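Local coordinates for G protein alpha subunit (Entamoeba histolytica, PDB 4FID) that is thought to act as the GTP-binding alpha subunit of a heterotrimeric G protein in transmembrane signalling, and is captured here with GDP, at residues I6-L11 with F163-V168; K72-T77 with P85-L90. All blocks are in the same frame, centred on the assembly; numbering follows the deposited sequence.

Contact 1 of 2, residues I6-L11 with F163-V168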
ATOM      1  N   ILE A   6       3.763  23.822   4.474  1.00 40.30           N
ATOM      2  CA  ILE A   6       3.055  22.934   5.376  1.00 39.80           C
ATOM      3  C   ILE A   6       3.729  21.554   5.352  1.00 42.58           C
ATOM      4  O   ILE A   6       3.926  20.950   4.282  1.00 38.46           O
ATOM      5  CB  ILE A   6       1.577  22.793   4.990  1.00 39.52           C
ATOM      6  CG1 ILE A   6       0.885  24.151   5.024  1.00 39.10           C
ATOM      7  CG2 ILE A   6       0.867  21.799   5.919  1.00 32.80           C
ATOM      8  CD1 ILE A   6      -0.621  24.058   4.856  1.00 34.73           C
ATOM      9  N   THR A   7       4.078  21.063   6.536  1.00 35.95           N
ATOM     10  CA  THR A   7       4.809  19.825   6.643  1.00 37.62           C
ATOM     11  C   THR A   7       3.922  18.637   7.013  1.00 37.32           C
ATOM     12  O   THR A   7       3.130  18.687   7.944  1.00 38.13           O
ATOM     13  CB  THR A   7       5.958  19.982   7.628  1.00 42.76           C
ATOM     14  OG1 THR A   7       6.905  20.890   7.066  1.00 47.52           O
ATOM     15  CG2 THR A   7       6.638  18.646   7.890  1.00 42.49           C
ATOM     16  N   VAL A   8       4.082  17.558   6.269  1.00 33.42           N
ATOM     17  CA  VAL A   8       3.268  16.378   6.452  1.00 30.65           C
ATOM     18  C   VAL A   8       4.184  15.184   6.541  1.00 28.56           C
ATOM     19  O   VAL A   8       5.075  15.016   5.712  1.00 32.62           O
ATOM     20  CB  VAL A   8       2.342  16.167   5.258  1.00 31.91           C
ATOM     21  CG1 VAL A   8       1.580  14.876   5.417  1.00 30.73           C
ATOM     22  CG2 VAL A   8       1.396  17.352   5.111  1.00 31.59           C
HETATM   23  N   MSE A   9       3.957  14.357   7.550  1.00 26.52           N
HETATM   24  CA  MSE A   9       4.787  13.187   7.802  1.00 29.38           C
HETATM   25  C   MSE A   9       3.969  11.915   7.624  1.00 29.91           C
HETATM   26  O   MSE A   9       2.925  11.764   8.263  1.00 35.20           O
HETATM   27  CB  MSE A   9       5.358  13.261   9.216  1.00 29.34           C
HETATM   28  CG  MSE A   9       6.191  12.067   9.600  1.00 36.88           C
HETATM   29 SE   MSE A   9       7.085  12.205  11.349  1.00 67.28          SE
HETATM   30  CE  MSE A   9       8.583  13.389  10.912  1.00 47.96           C
ATOM     31  N   LEU A  10       4.424  11.015   6.748  1.00 25.79           N
ATOM     32  CA  LEU A  10       3.765   9.723   6.577  1.00 30.85           C
ATOM     33  C   LEU A  10       4.402   8.669   7.456  1.00 33.66           C
ATOM     34  O   LEU A  10       5.601   8.416   7.355  1.00 40.03           O
ATOM     35  CB  LEU A  10       3.834   9.246   5.128  1.00 40.80           C
ATOM     36  CG  LEU A  10       2.959   9.980   4.110  1.00 41.75           C
ATOM     37  CD1 LEU A  10       3.050   9.281   2.781  1.00 42.32           C
ATOM     38  CD2 LEU A  10       1.520  10.070   4.585  1.00 34.85           C
ATOM     39  N   LEU A  11       3.591   8.061   8.318  1.00 27.76           N
ATOM     40  CA  LEU A  11       3.981   6.896   9.118  1.00 22.41           C
ATOM     41  C   LEU A  11       3.156   5.680   8.750  1.00 22.52           C
ATOM     42  O   LEU A  11       2.057   5.799   8.246  1.00 26.18           O
ATOM     43  CB  LEU A  11       3.785   7.150  10.616  1.00 18.55           C
ATOM     44  CG  LEU A  11       4.753   8.029  11.451  1.00 30.83           C
ATOM     45  CD1 LEU A  11       6.193   7.960  10.996  1.00 25.38           C
ATOM     46  CD2 LEU A  11       4.293   9.467  11.502  1.00 24.26           C
ATOM     47  N   PHE A 163       3.679  22.410   0.162  1.00 46.22           N
ATOM     48  CA  PHE A 163       3.739  21.298   1.099  1.00 46.74           C
ATOM     49  C   PHE A 163       5.099  20.598   1.096  1.00 45.60           C
ATOM     50  O   PHE A 163       5.791  20.548   0.082  1.00 48.60           O
ATOM     51  CB  PHE A 163       2.642  20.283   0.800  1.00 50.98           C
ATOM     52  CG  PHE A 163       1.299  20.684   1.306  1.00 52.84           C
ATOM     53  CD1 PHE A 163       0.744  20.051   2.397  1.00 53.27           C
ATOM     54  CD2 PHE A 163       0.590  21.708   0.696  1.00 55.32           C
ATOM     55  CE1 PHE A 163      -0.510  20.428   2.868  1.00 53.39           C
ATOM     56  CE2 PHE A 163      -0.660  22.088   1.162  1.00 53.51           C
ATOM     57  CZ  PHE A 163      -1.210  21.448   2.244  1.00 48.61           C
ATOM     58  N   HIS A 164       5.481  20.067   2.249  1.00 40.09           N
ATOM     59  CA  HIS A 164       6.697  19.275   2.350  1.00 38.25           C
ATOM     60  C   HIS A 164       6.345  17.928   2.971  1.00 37.11           C
ATOM     61  O   HIS A 164       5.718  17.860   4.038  1.00 31.94           O
ATOM     62  CB  HIS A 164       7.762  20.006   3.157  1.00 35.12           C
ATOM     63  CG  HIS A 164       9.039  19.246   3.293  1.00 44.04           C
ATOM     64  ND1 HIS A 164       9.967  19.160   2.274  1.00 50.32           N
ATOM     65  CD2 HIS A 164       9.554  18.543   4.331  1.00 42.94           C
ATOM     66  CE1 HIS A 164      10.992  18.430   2.678  1.00 48.73           C
ATOM     67  NE2 HIS A 164      10.769  18.047   3.925  1.00 41.48           N
ATOM     68  N   LEU A 165       6.730  16.858   2.285  1.00 35.87           N
ATOM     69  CA  LEU A 165       6.281  15.524   2.640  1.00 38.26           C
ATOM     70  C   LEU A 165       7.488  14.762   3.172  1.00 41.63           C
ATOM     71  O   LEU A 165       8.521  14.697   2.498  1.00 42.10           O
ATOM     72  CB  LEU A 165       5.674  14.840   1.399  1.00 40.96           C
ATOM     73  CG  LEU A 165       4.849  13.540   1.473  1.00 42.23           C
ATOM     74  CD1 LEU A 165       5.725  12.349   1.772  1.00 40.19           C
ATOM     75  CD2 LEU A 165       3.738  13.622   2.506  1.00 45.04           C
ATOM     76  N   ILE A 166       7.370  14.220   4.388  1.00 39.23           N
ATOM     77  CA  ILE A 166       8.418  13.389   4.972  1.00 38.16           C
ATOM     78  C   ILE A 166       7.917  11.973   5.092  1.00 39.59           C
ATOM     79  O   ILE A 166       7.018  11.702   5.886  1.00 39.15           O
ATOM     80  CB  ILE A 166       8.805  13.865   6.374  1.00 41.07           C
ATOM     81  CG1 ILE A 166       9.222  15.343   6.331  1.00 36.02           C
ATOM     82  CG2 ILE A 166       9.910  12.925   6.988  1.00 17.12           C
ATOM     83  CD1 ILE A 166       9.268  16.005   7.680  1.00 33.04           C
ATOM     84  N   ASP A 167       8.488  11.070   4.296  1.00 40.51           N
ATOM     85  CA  ASP A 167       8.068   9.659   4.281  1.00 37.28           C
ATOM     86  C   ASP A 167       9.019   8.824   5.140  1.00 35.84           C
ATOM     87  O   ASP A 167      10.157   8.566   4.746  1.00 36.07           O
ATOM     88  CB  ASP A 167       8.018   9.146   2.837  1.00 33.69           C
ATOM     89  CG  ASP A 167       7.679   7.671   2.736  1.00 43.02           C
ATOM     90  OD1 ASP A 167       7.780   7.141   1.611  1.00 51.97           O
ATOM     91  OD2 ASP A 167       7.319   7.030   3.751  1.00 41.01           O
ATOM     92  N   VAL A 168       8.562   8.425   6.323  1.00 38.01           N
ATOM     93  CA  VAL A 168       9.420   7.693   7.252  1.00 42.95           C
ATOM     94  C   VAL A 168       9.251   6.186   7.102  1.00 46.68           C
ATOM     95  O   VAL A 168       8.195   5.655   7.396  1.00 46.61           O
ATOM     96  CB  VAL A 168       9.127   8.063   8.718  1.00 37.47           C
ATOM     97  CG1 VAL A 168      10.161   7.431   9.617  1.00 36.59           C
ATOM     98  CG2 VAL A 168       9.107   9.570   8.914  1.00 29.33           C
TER

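Contact 2 of 2, residues K72-T77 with P85-L90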
ATOM      1  N   LYS A  72       6.947 -23.650 -21.420  1.00 74.74           N
ATOM      2  CA  LYS A  72       8.059 -24.053 -22.267  1.00 79.99           C
ATOM      3  C   LYS A  72       9.350 -23.338 -21.857  1.00 77.06           C
ATOM      4  O   LYS A  72      10.425 -23.938 -21.836  1.00 83.36           O
ATOM      5  CB  LYS A  72       7.726 -23.741 -23.731  1.00 84.56           C
ATOM      6  CG  LYS A  72       6.402 -24.333 -24.203  1.00 88.81           C
ATOM      7  CD  LYS A  72       6.377 -25.849 -24.004  1.00 94.90           C
ATOM      8  CE  LYS A  72       7.463 -26.534 -24.821  1.00101.77           C
ATOM      9  NZ  LYS A  72       7.519 -27.995 -24.554  1.00105.86           N
ATOM     10  N   SER A  73       9.215 -22.063 -21.505  1.00 65.62           N
ATOM     11  CA  SER A  73      10.344 -21.157 -21.303  1.00 57.29           C
ATOM     12  C   SER A  73      11.352 -21.518 -20.204  1.00 53.31           C
ATOM     13  O   SER A  73      11.020 -22.126 -19.193  1.00 52.85           O
ATOM     14  CB  SER A  73       9.838 -19.712 -21.095  1.00 55.86           C
ATOM     15  OG  SER A  73       9.030 -19.581 -19.928  1.00 50.28           O
ATOM     16  N   LYS A  74      12.593 -21.106 -20.444  1.00 59.62           N
ATOM     17  CA  LYS A  74      13.692 -21.173 -19.493  1.00 60.96           C
ATOM     18  C   LYS A  74      13.279 -20.712 -18.107  1.00 61.77           C
ATOM     19  O   LYS A  74      13.689 -21.297 -17.105  1.00 62.45           O
ATOM     20  CB  LYS A  74      14.831 -20.255 -19.962  1.00 62.68           C
ATOM     21  CG  LYS A  74      15.132 -20.291 -21.456  1.00 67.15           C
ATOM     22  CD  LYS A  74      16.011 -19.101 -21.854  1.00 74.24           C
ATOM     23  CE  LYS A  74      16.267 -19.045 -23.372  1.00 77.10           C
ATOM     24  NZ  LYS A  74      17.014 -17.806 -23.793  1.00 75.90           N
ATOM     25  N   GLU A  75      12.480 -19.649 -18.058  1.00 61.19           N
ATOM     26  CA  GLU A  75      12.157 -18.966 -16.801  1.00 55.65           C
ATOM     27  C   GLU A  75      11.391 -19.803 -15.769  1.00 53.31           C
ATOM     28  O   GLU A  75      11.563 -19.609 -14.562  1.00 49.45           O
ATOM     29  CB  GLU A  75      11.427 -17.649 -17.069  1.00 51.45           C
ATOM     30  CG  GLU A  75      12.361 -16.491 -17.430  1.00 59.73           C
ATOM     31  CD  GLU A  75      12.709 -16.416 -18.928  1.00 59.31           C
ATOM     32  OE1 GLU A  75      13.539 -15.547 -19.288  1.00 52.90           O
ATOM     33  OE2 GLU A  75      12.155 -17.213 -19.727  1.00 54.69           O
ATOM     34  N   PHE A  76      10.563 -20.735 -16.241  1.00 51.65           N
ATOM     35  CA  PHE A  76       9.756 -21.560 -15.348  1.00 48.01           C
ATOM     36  C   PHE A  76      10.251 -23.005 -15.247  1.00 57.83           C
ATOM     37  O   PHE A  76       9.464 -23.919 -15.010  1.00 63.47           O
ATOM     38  CB  PHE A  76       8.279 -21.517 -15.760  1.00 43.64           C
ATOM     39  CG  PHE A  76       7.701 -20.137 -15.760  1.00 44.16           C
ATOM     40  CD1 PHE A  76       7.622 -19.408 -14.588  1.00 45.29           C
ATOM     41  CD2 PHE A  76       7.255 -19.557 -16.933  1.00 47.75           C
ATOM     42  CE1 PHE A  76       7.108 -18.121 -14.587  1.00 48.79           C
ATOM     43  CE2 PHE A  76       6.737 -18.276 -16.938  1.00 46.24           C
ATOM     44  CZ  PHE A  76       6.662 -17.559 -15.761  1.00 49.01           C
ATOM     45  N   THR A  77      11.556 -23.202 -15.419  1.00 62.67           N
ATOM     46  CA  THR A  77      12.193 -24.500 -15.200  1.00 62.96           C
ATOM     47  C   THR A  77      13.311 -24.380 -14.155  1.00 70.06           C
ATOM     48  O   THR A  77      14.134 -25.283 -14.003  1.00 74.55           O
ATOM     49  CB  THR A  77      12.805 -25.045 -16.494  1.00 61.82           C
ATOM     50  OG1 THR A  77      13.980 -24.290 -16.815  1.00 65.51           O
ATOM     51  CG2 THR A  77      11.798 -24.964 -17.649  1.00 57.96           C
ATOM     52  N   PRO A  85      17.216  -9.981 -20.322  1.00 69.94           N
ATOM     53  CA  PRO A  85      16.173  -9.917 -21.347  1.00 61.10           C
ATOM     54  C   PRO A  85      15.452 -11.257 -21.278  1.00 54.72           C
ATOM     55  O   PRO A  85      16.096 -12.300 -21.223  1.00 50.39           O
ATOM     56  CB  PRO A  85      16.920  -9.766 -22.689  1.00 63.58           C
ATOM     57  CG  PRO A  85      18.402  -9.945 -22.363  1.00 67.36           C
ATOM     58  CD  PRO A  85      18.508 -10.368 -20.922  1.00 69.58           C
ATOM     59  N   PHE A  86      14.125 -11.217 -21.238  1.00 55.99           N
ATOM     60  CA  PHE A  86      13.300 -12.420 -21.172  1.00 49.93           C
ATOM     61  C   PHE A  86      13.513 -13.296 -22.402  1.00 54.67           C
ATOM     62  O   PHE A  86      13.732 -12.786 -23.509  1.00 59.37           O
ATOM     63  CB  PHE A  86      11.816 -12.055 -21.108  1.00 43.46           C
ATOM     64  CG  PHE A  86      11.377 -11.452 -19.803  1.00 49.42           C
ATOM     65  CD1 PHE A  86      11.730 -12.026 -18.597  1.00 53.80           C
ATOM     66  CD2 PHE A  86      10.552 -10.335 -19.788  1.00 49.38           C
ATOM     67  CE1 PHE A  86      11.299 -11.470 -17.401  1.00 51.69           C
ATOM     68  CE2 PHE A  86      10.111  -9.785 -18.597  1.00 46.95           C
ATOM     69  CZ  PHE A  86      10.484 -10.352 -17.404  1.00 47.86           C
ATOM     70  N   SER A  87      13.425 -14.610 -22.211  1.00 51.97           N
ATOM     71  CA  SER A  87      13.403 -15.536 -23.329  1.00 56.51           C
ATOM     72  C   SER A  87      12.172 -15.236 -24.169  1.00 56.90           C
ATOM     73  O   SER A  87      11.187 -14.729 -23.663  1.00 58.01           O
ATOM     74  CB  SER A  87      13.377 -16.987 -22.836  1.00 58.22           C
ATOM     75  OG  SER A  87      12.090 -17.374 -22.384  1.00 53.37           O
ATOM     76  N   PRO A  88      12.229 -15.547 -25.462  1.00 62.07           N
ATOM     77  CA  PRO A  88      11.130 -15.195 -26.371  1.00 63.64           C
ATOM     78  C   PRO A  88       9.788 -15.794 -25.962  1.00 59.99           C
ATOM     79  O   PRO A  88       8.738 -15.194 -26.218  1.00 55.08           O
ATOM     80  CB  PRO A  88      11.589 -15.758 -27.726  1.00 67.46           C
ATOM     81  CG  PRO A  88      12.747 -16.670 -27.416  1.00 70.43           C
ATOM     82  CD  PRO A  88      13.370 -16.157 -26.162  1.00 67.06           C
ATOM     83  N   GLU A  89       9.829 -16.955 -25.318  1.00 60.75           N
ATOM     84  CA  GLU A  89       8.612 -17.663 -24.924  1.00 58.93           C
ATOM     85  C   GLU A  89       8.031 -17.236 -23.567  1.00 48.62           C
ATOM     86  O   GLU A  89       6.949 -17.684 -23.182  1.00 43.64           O
ATOM     87  CB  GLU A  89       8.881 -19.160 -24.926  1.00 68.70           C
ATOM     88  CG  GLU A  89      10.336 -19.481 -24.697  1.00 82.09           C
ATOM     89  CD  GLU A  89      10.922 -20.258 -25.840  1.00 93.82           C
ATOM     90  OE1 GLU A  89      11.015 -21.497 -25.708  1.00101.22           O
ATOM     91  OE2 GLU A  89      11.273 -19.636 -26.869  1.00 94.95           O
ATOM     92  N   LEU A  90       8.739 -16.369 -22.852  1.00 49.23           N
ATOM     93  CA  LEU A  90       8.264 -15.936 -21.552  1.00 45.59           C
ATOM     94  C   LEU A  90       6.893 -15.284 -21.677  1.00 46.26           C
ATOM     95  O   LEU A  90       5.934 -15.738 -21.066  1.00 47.65           O
ATOM     96  CB  LEU A  90       9.272 -15.010 -20.867  1.00 44.89           C
ATOM     97  CG  LEU A  90       9.010 -14.610 -19.413  1.00 39.87           C
ATOM     98  CD1 LEU A  90       8.122 -13.367 -19.345  1.00 44.77           C
ATOM     99  CD2 LEU A  90       8.393 -15.758 -18.636  1.00 29.28           C
TER

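Contact 1 of 2, residues I6-L11 with F163-V168
Ile-6 lies over one face of the Phe-163 ring, its CB 4.0 Å from the ring centroid and offset toward the rim, a CH-pi contact. CG2 of Ile-6 reaches CE1 of Phe-163 at 3.6 Å, the two side chains running side by side. Val-8 CG2 comes to the same ring at its edge, in plane, while Val-8 CG1 packs on Leu-165 CD2. On the other face of the sheet Thr-7 CG2 meets Ile-166 CD1 at 3.7 Å, and the selenomethionine Met-9 lays CG against Val-168 CG2. CG of Met-9 is anti to the backbone N (chi1 178°) and SE continues extended; the bend comes at chi3 (-77°), which turns CE aside. Five parallel-ladder bonds join the strands, from His-164 N to Ile-6 O (2.7 Å) through to Val-168 N to Leu-10 O (3.1 Å). The strands belong to the Ras-like domain, and Asp-167, where the second one ends, forms a salt bridge with Lys-18 of the P-loop. Strand 6-12 is flanked across the sheet by strand 187-193 and strand 162-167 by the antiparallel strand 152-157, while helix 312-332 packs on Ile-6 and Phe-163.

Contact 2 of 2, residues K72-T77 with P85-L90
Glu-75 grips Ser-87 with both carboxylate oxygens, tying together two parts of the connection between helices 42-62 and 90-99 in the all-helical domain of the G-alpha fold. OE1 accepts the backbone N of Ser-87 at 3.1 Å in a nearly straight bond (171° at the hydrogen), met on the syn side and somewhat out of the carboxylate plane. OE2 uses its syn lone pair for the hydroxyl of Ser-87, with OG 2.7 Å away. The Glu-75 chain bends at chi2 (86°), which turns CD back instead of letting the chain run on straight, and the paired bonds then fix the rotation of the carboxylate. Ser-87 OG sits between its own backbone N and carbonyl carbon (chi1 77°), which keeps it near the amide of the same residue, and one carboxylate takes both. Lys-74, extended beyond CG, passes its chain from CG to NZ by Ser-87 CB, with CD nearest at 3.5 Å. Ser-73 CB touches both Ser-87 OG and Glu-89 CG, which lie on the same side of it, while the hydroxyl of Ser-73 is hydrogen-bonded to Asp-93 of helix 90-99. The apolar side of the contact is built on Leu-90. Its CD1 stands over the centre of the Phe-86 ring, 3.7 Å above the plane, and its other methyl turns to Phe-76, the two side chains crossing at about a right angle. Phe-76 and Phe-86 both also touch helix 42-62, the first at Met-53 and Ile-57, the second at Cys-46 and Val-50. Glu-75 OE1 lies at the edge of the Phe-86 ring, near its plane, so the carboxylate borders the apolar cluster. Where Leu-90 and Phe-76 meet, CD2 of the leucine is 3.5 Å from CE2 of the ring.

Contact 1 is buried within the Ras-like domain and reaches the nucleotide site through Asp-167, whereas contact 2 is partly exposed, belongs to the all-helical domain and lies away from the annotated sites. Their centres are 42 Å apart, on opposite sides of the chain's centre, and they share no helix or strand. Contact 2 nevertheless falls inside the chain loop that contact 1 closes, since in sequence the helical domain is inserted between the two strands, which are neighbours in the sheet. The chemistry differs accordingly: contact 1 relies on regular main-chain bonds with apolar packing on both sheet faces, while contact 2, lacking strands, depends on one carboxylate binding a serine beside a small aromatic-leucine cluster.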